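Local coordinates for EvdO1 (Micromonospora carbonacea, PDB 4XBZ), which probably catalyses an oxidative ring closure in the biosynthesis of an orthosomycin antibiotic, as a metal-dependent oxygenase of the phytanoyl-CoA dioxygenase family, at residues A[190-195]-A[252-257]; A[185-190]-A[230-235]; A[111-116]-A[322-327]. All blocks are in the same frame, centred on the assembly; numbering follows the deposited sequence.

Three contacts of one double-stranded beta-helix enzyme illustrate how chemistry follows place in the fold. Contact 1 (190-195 with 252-257) is buried and depends on side chains, an amide meeting a guanidinium. Contact 2 (185-190 with 230-235) is partly buried and rests on backbone hydrogen bonds and proline packing. These two share E190, lie with centres about 7 Å apart and are joined by a salt bridge from R255 to D186; both join loops at the ends of core strands. Contact 3 (111-116 with 322-327), its centre about 25 Å from the centres of contact 1 and contact 2, is a surface contact in which a helix carboxylate and waters hold a C-terminal loop.

Contact 1: residues A[190-195]-A[252-257]; sequences EDNCVW and KQRRVI
N192 and R254 carry the polar part of this contact, and a single, nearly straight hydrogen bond joins them. R254 NH1 donates to N192 OD1 at 3.1 Å, with an N-H...O angle of 176°. The oxygen lies in the guanidinium plane, at its edge, while the amide plane stands 85° from it; with respect to the carbonyl, the donor is tilted out of the amide plane. A kinked chain makes this possible: R254 bends about CB-CG, and again about CG-CD, where chi3 is nearly eclipsed at 14°, and its CD also comes within 3.1 Å of N192 OD1. The other branch of the amide is held more loosely. A water accepts from K252 NZ at 3.0 Å and, weakly, from N192 ND2, linking the two side chains.

Van der Waals contacts, mostly carbon against nitrogen, surround these bonds. The aliphatic part of K252 runs past the amide, its CB 3.8 Å from N192 ND2. Beyond N192, C193 CA lies 3.5 Å from R254 NH1, and V194 CG2 approaches NH2 obliquely. Y184 of strand 179-184 touches both V194 and R254.

The side chain of V194 lies about 7 Å from the bound nickel ion. Side chains here join the loops leading into strands 194-196 and 256-263, which belong to the two different sheets of the double-stranded beta-helix.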
# COMPACT_ATOMS: atom_id res chain seq x y z
N GLU A 190 11.95 -24.68 10.71
CA GLU A 190 12.65 -23.63 11.44
C GLU A 190 14.17 -23.83 11.45
O GLU A 190 14.92 -22.87 11.64
CB GLU A 190 12.14 -23.52 12.87
CG GLU A 190 12.66 -22.28 13.56
CD GLU A 190 12.01 -22.03 14.89
OE1 GLU A 190 10.80 -22.34 15.03
OE2 GLU A 190 12.71 -21.53 15.81
N ASP A 191 14.63 -25.06 11.24
CA ASP A 191 16.08 -25.26 11.21
C ASP A 191 16.68 -25.04 9.81
O ASP A 191 17.88 -25.22 9.63
CB ASP A 191 16.45 -26.66 11.74
CG ASP A 191 15.73 -27.78 11.01
OD1 ASP A 191 14.51 -27.64 10.74
OD2 ASP A 191 16.38 -28.80 10.71
N ASN A 192 15.84 -24.65 8.84
CA ASN A 192 16.30 -24.34 7.47
C ASN A 192 15.30 -23.43 6.74
O ASN A 192 14.49 -23.90 5.94
CB ASN A 192 16.52 -25.63 6.66
CG ASN A 192 17.33 -25.39 5.37
OD1 ASN A 192 17.44 -24.27 4.87
ND2 ASN A 192 17.90 -26.47 4.83
N CYS A 193 15.38 -22.12 7.01
CA CYS A 193 14.39 -21.16 6.52
C CYS A 193 14.95 -19.73 6.52
O CYS A 193 16.09 -19.50 6.94
CB CYS A 193 13.10 -21.20 7.36
SG CYS A 193 13.25 -20.60 9.11
N VAL A 194 14.14 -18.78 6.04
CA VAL A 194 14.51 -17.37 6.04
C VAL A 194 14.19 -16.73 7.38
O VAL A 194 13.17 -17.04 7.99
CB VAL A 194 13.75 -16.56 4.95
CG1 VAL A 194 14.32 -15.16 4.84
CG2 VAL A 194 13.82 -17.26 3.61
N TRP A 195 15.06 -15.82 7.82
CA TRP A 195 14.79 -15.04 9.02
C TRP A 195 14.76 -13.56 8.65
O TRP A 195 15.41 -13.12 7.71
CB TRP A 195 15.83 -15.30 10.11
CG TRP A 195 15.86 -16.72 10.62
CD1 TRP A 195 16.36 -17.81 9.97
CD2 TRP A 195 15.40 -17.19 11.89
NE1 TRP A 195 16.22 -18.93 10.74
CE2 TRP A 195 15.64 -18.58 11.93
CE3 TRP A 195 14.81 -16.58 13.00
CZ2 TRP A 195 15.30 -19.37 13.03
CZ3 TRP A 195 14.47 -17.36 14.09
CH2 TRP A 195 14.72 -18.75 14.10
N LYS A 252 18.77 -30.12 2.18
CA LYS A 252 17.48 -29.80 1.56
C LYS A 252 17.68 -28.87 0.38
O LYS A 252 18.47 -27.93 0.47
CB LYS A 252 16.54 -29.15 2.57
CG LYS A 252 16.25 -29.97 3.80
CD LYS A 252 15.32 -29.21 4.76
CE LYS A 252 14.97 -30.07 5.97
NZ LYS A 252 16.19 -30.83 6.42
N GLN A 253 16.97 -29.11 -0.72
CA GLN A 253 17.20 -28.28 -1.90
C GLN A 253 16.49 -26.91 -1.80
O GLN A 253 16.92 -25.94 -2.44
CB GLN A 253 16.78 -29.01 -3.18
CG GLN A 253 17.47 -28.44 -4.43
CD GLN A 253 17.08 -29.15 -5.72
OE1 GLN A 253 15.91 -29.53 -5.91
NE2 GLN A 253 18.05 -29.33 -6.62
N ARG A 254 15.43 -26.85 -1.00
CA ARG A 254 14.79 -25.58 -0.65
C ARG A 254 14.57 -24.66 -1.86
O ARG A 254 15.24 -23.64 -2.00
CB ARG A 254 15.61 -24.85 0.42
CG ARG A 254 15.68 -25.60 1.74
CD ARG A 254 15.17 -24.74 2.87
NE ARG A 254 14.47 -23.59 2.36
CZ ARG A 254 14.80 -22.32 2.60
NH1 ARG A 254 15.82 -22.03 3.40
NH2 ARG A 254 14.11 -21.36 2.04
N ARG A 255 13.65 -25.04 -2.73
CA ARG A 255 13.38 -24.25 -3.92
C ARG A 255 12.29 -23.21 -3.65
O ARG A 255 11.21 -23.55 -3.14
CB ARG A 255 12.98 -25.17 -5.09
CG ARG A 255 13.96 -26.32 -5.37
CD ARG A 255 13.30 -27.41 -6.20
NE ARG A 255 12.16 -28.03 -5.52
CZ ARG A 255 11.20 -28.71 -6.14
NH1 ARG A 255 11.24 -28.85 -7.46
NH2 ARG A 255 10.20 -29.24 -5.44
N VAL A 256 12.58 -21.96 -4.00
CA VAL A 256 11.60 -20.88 -3.91
C VAL A 256 11.52 -20.10 -5.23
O VAL A 256 12.54 -19.68 -5.77
CB VAL A 256 11.94 -19.90 -2.77
CG1 VAL A 256 10.91 -18.75 -2.74
CG2 VAL A 256 11.98 -20.61 -1.43
N ILE A 257 10.30 -19.91 -5.72
CA ILE A 257 10.04 -19.07 -6.88
C ILE A 257 9.71 -17.65 -6.42
O ILE A 257 8.75 -17.47 -5.67
CB ILE A 257 8.89 -19.63 -7.74
CG1 ILE A 257 9.35 -20.84 -8.54
CG2 ILE A 257 8.36 -18.58 -8.70
CD1 ILE A 257 8.22 -21.53 -9.27
O HOH W 1 18.32 -28.90 7.22

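Contact 2: residues A[185-190]-A[230-235]; sequences LDPAPE and MQPGDL
A188 and M230 meet as an antiparallel hydrogen-bonded pair, a single beta bridge between two loops. A188 N donates to M230 O at 2.8 Å, and M230 N returns a bond to A188 O at 3.0 Å. Their CB atoms, 3.9 Å apart, pack against each other. With CG anti to the carbonyl carbon (chi1 -49°) and a further bend at chi2, the M230 chain then leads its sulfur away from the contact, and the residue also touches Y184 and V59.

Next to the bridge, P187 and P232 pack ring against ring, crossing at a slant with P187 CD 3.5 Å from P232 CG. P232 CB in turn lies 3.4 Å from the carbonyl oxygen of L185, and P187 CA makes a CH...O contact of 3.3 Å with M230 O, which therefore meets both an N-H and a C-H.

A second shell shapes the loop that presents these groups. Residues Q231 to D234 form a type II turn, closed by D234 N to Q231 O, with G233 at a positive phi. D234 OD2 accepts from Q231 N at 3.0 Å, from above the carboxylate plane, and is itself salt-bridged to R61. On the other loop, D186 points away and pairs with R255, while Q73 of helix 66-86 bonds L185 O and touches P232.

The chemistry implies a split of roles: the bridge uses the N-H groups of A188, which lies between P187 and P189, and of M230, two residues before P232, so P187 and P232, lacking an N-H, contribute ring packing instead, while the carboxylates of D186 and D234 serve neighbouring arginines.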
# COMPACT_ATOMS: atom_id res chain seq x y z
N LEU A 185 8.28 -24.20 -2.95
CA LEU A 185 8.08 -25.50 -3.58
C LEU A 185 8.48 -26.60 -2.60
O LEU A 185 7.98 -27.73 -2.65
CB LEU A 185 8.89 -25.63 -4.86
CG LEU A 185 8.73 -24.53 -5.91
CD1 LEU A 185 9.20 -25.01 -7.29
CD2 LEU A 185 7.31 -24.01 -5.96
N ASP A 186 9.40 -26.27 -1.71
CA ASP A 186 9.85 -27.22 -0.71
C ASP A 186 9.62 -26.61 0.67
O ASP A 186 9.58 -25.38 0.80
CB ASP A 186 11.31 -27.58 -0.93
CG ASP A 186 11.56 -28.09 -2.33
OD1 ASP A 186 10.79 -28.97 -2.79
OD2 ASP A 186 12.51 -27.60 -2.97
N PRO A 187 9.43 -27.46 1.70
CA PRO A 187 9.22 -26.90 3.04
C PRO A 187 10.46 -26.15 3.52
O PRO A 187 11.57 -26.43 3.06
CB PRO A 187 8.94 -28.13 3.90
CG PRO A 187 9.57 -29.26 3.19
CD PRO A 187 9.54 -28.93 1.71
N ALA A 188 10.23 -25.16 4.37
CA ALA A 188 11.28 -24.41 5.04
C ALA A 188 10.99 -24.48 6.54
O ALA A 188 10.38 -23.56 7.09
CB ALA A 188 11.32 -22.97 4.56
N PRO A 189 11.42 -25.58 7.19
CA PRO A 189 11.28 -25.80 8.63
C PRO A 189 12.10 -24.77 9.39
O PRO A 189 12.88 -24.05 8.77
CB PRO A 189 11.84 -27.22 8.84
CG PRO A 189 12.81 -27.41 7.68
CD PRO A 189 12.19 -26.67 6.52
N GLU A 190 11.95 -24.68 10.71
CA GLU A 190 12.65 -23.63 11.44
C GLU A 190 14.17 -23.83 11.45
O GLU A 190 14.92 -22.87 11.64
CB GLU A 190 12.14 -23.52 12.87
CG GLU A 190 12.66 -22.28 13.56
CD GLU A 190 12.01 -22.03 14.89
OE1 GLU A 190 10.80 -22.34 15.03
OE2 GLU A 190 12.71 -21.53 15.81
N MET A 230 7.69 -22.42 6.66
CA MET A 230 6.89 -22.62 5.45
C MET A 230 6.60 -24.07 5.06
O MET A 230 7.49 -24.93 5.06
CB MET A 230 7.60 -21.96 4.27
CG MET A 230 8.03 -20.56 4.56
SD MET A 230 6.58 -19.52 4.63
CE MET A 230 7.24 -18.13 5.47
N GLN A 231 5.34 -24.32 4.69
CA GLN A 231 4.96 -25.56 4.02
C GLN A 231 4.95 -25.32 2.51
O GLN A 231 4.79 -24.18 2.08
CB GLN A 231 3.60 -26.04 4.51
CG GLN A 231 3.59 -26.49 5.96
CD GLN A 231 4.83 -27.28 6.32
OE1 GLN A 231 5.11 -28.33 5.73
NE2 GLN A 231 5.59 -26.77 7.28
N PRO A 232 5.15 -26.38 1.70
CA PRO A 232 5.13 -26.12 0.25
C PRO A 232 3.77 -25.58 -0.21
O PRO A 232 2.71 -25.97 0.31
CB PRO A 232 5.44 -27.50 -0.36
CG PRO A 232 6.25 -28.21 0.70
CD PRO A 232 5.62 -27.75 2.02
N GLY A 233 3.81 -24.67 -1.17
CA GLY A 233 2.61 -23.99 -1.62
C GLY A 233 2.21 -22.78 -0.79
O GLY A 233 1.22 -22.11 -1.09
N ASP A 234 2.95 -22.53 0.28
CA ASP A 234 2.77 -21.31 1.07
C ASP A 234 3.52 -20.18 0.41
O ASP A 234 4.40 -20.41 -0.41
CB ASP A 234 3.29 -21.47 2.50
CG ASP A 234 2.38 -22.27 3.37
OD1 ASP A 234 1.21 -22.49 2.99
OD2 ASP A 234 2.84 -22.67 4.46
N LEU A 235 3.19 -18.95 0.82
CA LEU A 235 3.71 -17.74 0.21
C LEU A 235 4.28 -16.77 1.23
O LEU A 235 3.59 -16.35 2.17
CB LEU A 235 2.60 -17.06 -0.61
CG LEU A 235 2.83 -15.59 -0.98
CD1 LEU A 235 3.93 -15.43 -2.01
CD2 LEU A 235 1.53 -14.92 -1.43

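Contact 3: residues A[111-116]-A[322-327]; sequences VVDKAR and DTLRFA
D113, on the short helix 111-114, reaches across to the loop 322-327 and can be followed atom by atom. Its CB touches the CB atoms of two consecutive loop residues, R325 at 3.7 Å and L324 slightly farther. CG lies anti to the backbone N (chi1 -173°), which carries the carboxylate away from the helix and toward T323 and R325. At the tip the oxygens divide the work. D113 OD1 accepts from L324 N at 3.1 Å; the N-H...O angle is 159°, and the donor comes from well above the carboxylate plane. D113 OD2 lies against R325 CB at 3.3 Å. The same D113 OD2 accepts from a water at 3.0 Å, and that water also hydrogen-bonds to T323 OG1.

T323 OG1 in turn accepts from R325 N at 3.0 Å, which makes an ST turn. The loop is therefore curled by its own hydroxyl just where the aspartate grips it. A second water bridges the backbones, donating to L324 O and accepting weakly from D113 N.

Beside this polar strip, V112 CG1 and L324 CD1 meet at 3.6 Å, their side chains crossing at about a right angle. A119 of helix 116-121 and C288 of helix 275-293 also touch L324, so the leucine is wedged among helices.

R325 does not pair with D113: its extended chain takes NE to D91, which K114 NZ also reaches. K114 NZ and R325 NE, 4.6 Å apart, are thus gathered round the D91 carboxylate. The chemistry implies a division of labour, in which D113 holds the loop through a backbone N-H and water, whereas the positive charges of K114 and R325 are probably offset in part by D91.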
# COMPACT_ATOMS: atom_id res chain seq x y z
N VAL A 111 12.09 -17.54 -15.25
CA VAL A 111 11.48 -18.86 -15.18
C VAL A 111 10.05 -18.80 -15.68
O VAL A 111 9.46 -19.82 -16.02
CB VAL A 111 11.50 -19.42 -13.75
CG1 VAL A 111 12.93 -19.56 -13.25
CG2 VAL A 111 10.71 -18.51 -12.84
N VAL A 112 9.48 -17.60 -15.73
CA VAL A 112 8.13 -17.42 -16.26
C VAL A 112 8.14 -17.62 -17.79
O VAL A 112 7.20 -18.15 -18.36
CB VAL A 112 7.57 -16.02 -15.89
CG1 VAL A 112 6.66 -15.47 -16.98
CG2 VAL A 112 6.87 -16.07 -14.53
N ASP A 113 9.22 -17.20 -18.43
CA ASP A 113 9.38 -17.44 -19.86
C ASP A 113 9.73 -18.91 -20.14
O ASP A 113 9.38 -19.46 -21.18
CB ASP A 113 10.48 -16.52 -20.41
CG ASP A 113 10.59 -16.57 -21.93
OD1 ASP A 113 9.55 -16.56 -22.62
OD2 ASP A 113 11.74 -16.61 -22.43
N LYS A 114 10.40 -19.55 -19.18
CA LYS A 114 11.00 -20.86 -19.45
C LYS A 114 10.03 -22.02 -19.23
O LYS A 114 10.23 -23.09 -19.76
CB LYS A 114 12.26 -21.05 -18.60
CG LYS A 114 13.42 -20.16 -19.03
CD LYS A 114 14.61 -20.25 -18.08
CE LYS A 114 15.79 -19.42 -18.60
NZ LYS A 114 15.44 -17.99 -18.88
N ALA A 115 8.98 -21.79 -18.47
CA ALA A 115 8.12 -22.89 -18.07
C ALA A 115 6.67 -22.45 -17.95
O ALA A 115 6.33 -21.62 -17.10
CB ALA A 115 8.60 -23.48 -16.75
N ARG A 116 5.81 -23.04 -18.77
CA ARG A 116 4.41 -22.65 -18.86
C ARG A 116 3.66 -22.73 -17.52
O ARG A 116 2.82 -21.86 -17.23
CB ARG A 116 3.71 -23.51 -19.93
CG ARG A 116 2.30 -23.02 -20.29
CD ARG A 116 1.63 -23.85 -21.39
NE ARG A 116 0.19 -23.62 -21.38
CZ ARG A 116 -0.42 -22.65 -22.05
NH1 ARG A 116 0.30 -21.83 -22.80
NH2 ARG A 116 -1.74 -22.50 -21.99
N ASP A 322 6.46 -11.27 -28.20
CA ASP A 322 6.62 -12.65 -28.64
C ASP A 322 7.38 -13.46 -27.60
O ASP A 322 7.84 -14.57 -27.87
CB ASP A 322 7.35 -12.72 -30.00
CG ASP A 322 8.70 -11.99 -29.99
OD1 ASP A 322 9.26 -11.71 -28.90
OD2 ASP A 322 9.23 -11.70 -31.08
N THR A 323 7.52 -12.90 -26.40
CA THR A 323 8.28 -13.53 -25.33
C THR A 323 7.88 -13.00 -23.95
O THR A 323 7.26 -11.94 -23.84
CB THR A 323 9.79 -13.31 -25.51
OG1 THR A 323 10.49 -13.91 -24.41
CG2 THR A 323 10.11 -11.82 -25.56
N LEU A 324 8.21 -13.75 -22.91
CA LEU A 324 7.94 -13.31 -21.55
C LEU A 324 9.23 -12.87 -20.87
O LEU A 324 9.24 -12.55 -19.70
CB LEU A 324 7.26 -14.42 -20.75
CG LEU A 324 5.90 -14.87 -21.28
CD1 LEU A 324 5.21 -15.79 -20.31
CD2 LEU A 324 5.01 -13.67 -21.57
N ARG A 325 10.32 -12.84 -21.62
CA ARG A 325 11.61 -12.52 -21.02
C ARG A 325 12.16 -11.20 -21.51
O ARG A 325 12.39 -11.02 -22.70
CB ARG A 325 12.60 -13.64 -21.28
CG ARG A 325 14.05 -13.27 -21.00
CD ARG A 325 14.99 -14.31 -21.63
NE ARG A 325 16.37 -14.16 -21.20
CZ ARG A 325 17.23 -13.31 -21.75
NH1 ARG A 325 16.83 -12.53 -22.75
NH2 ARG A 325 18.48 -13.23 -21.31
N PHE A 326 12.37 -10.29 -20.57
CA PHE A 326 12.88 -8.97 -20.86
C PHE A 326 14.03 -8.65 -19.96
O PHE A 326 13.85 -8.26 -18.81
CB PHE A 326 11.78 -7.94 -20.70
CG PHE A 326 10.72 -8.10 -21.72
CD1 PHE A 326 10.84 -7.46 -22.96
CD2 PHE A 326 9.64 -8.93 -21.48
CE1 PHE A 326 9.87 -7.62 -23.92
CE2 PHE A 326 8.68 -9.11 -22.45
CZ PHE A 326 8.79 -8.45 -23.67
N ALA A 327 15.23 -8.82 -20.50
CA ALA A 327 16.44 -8.78 -19.70
C ALA A 327 16.66 -7.39 -19.17
O ALA A 327 16.76 -6.43 -19.93
CB ALA A 327 17.64 -9.25 -20.51
O HOH W 2 10.45 -14.29 -17.58
O HOH W 3 11.04 -16.84 -25.32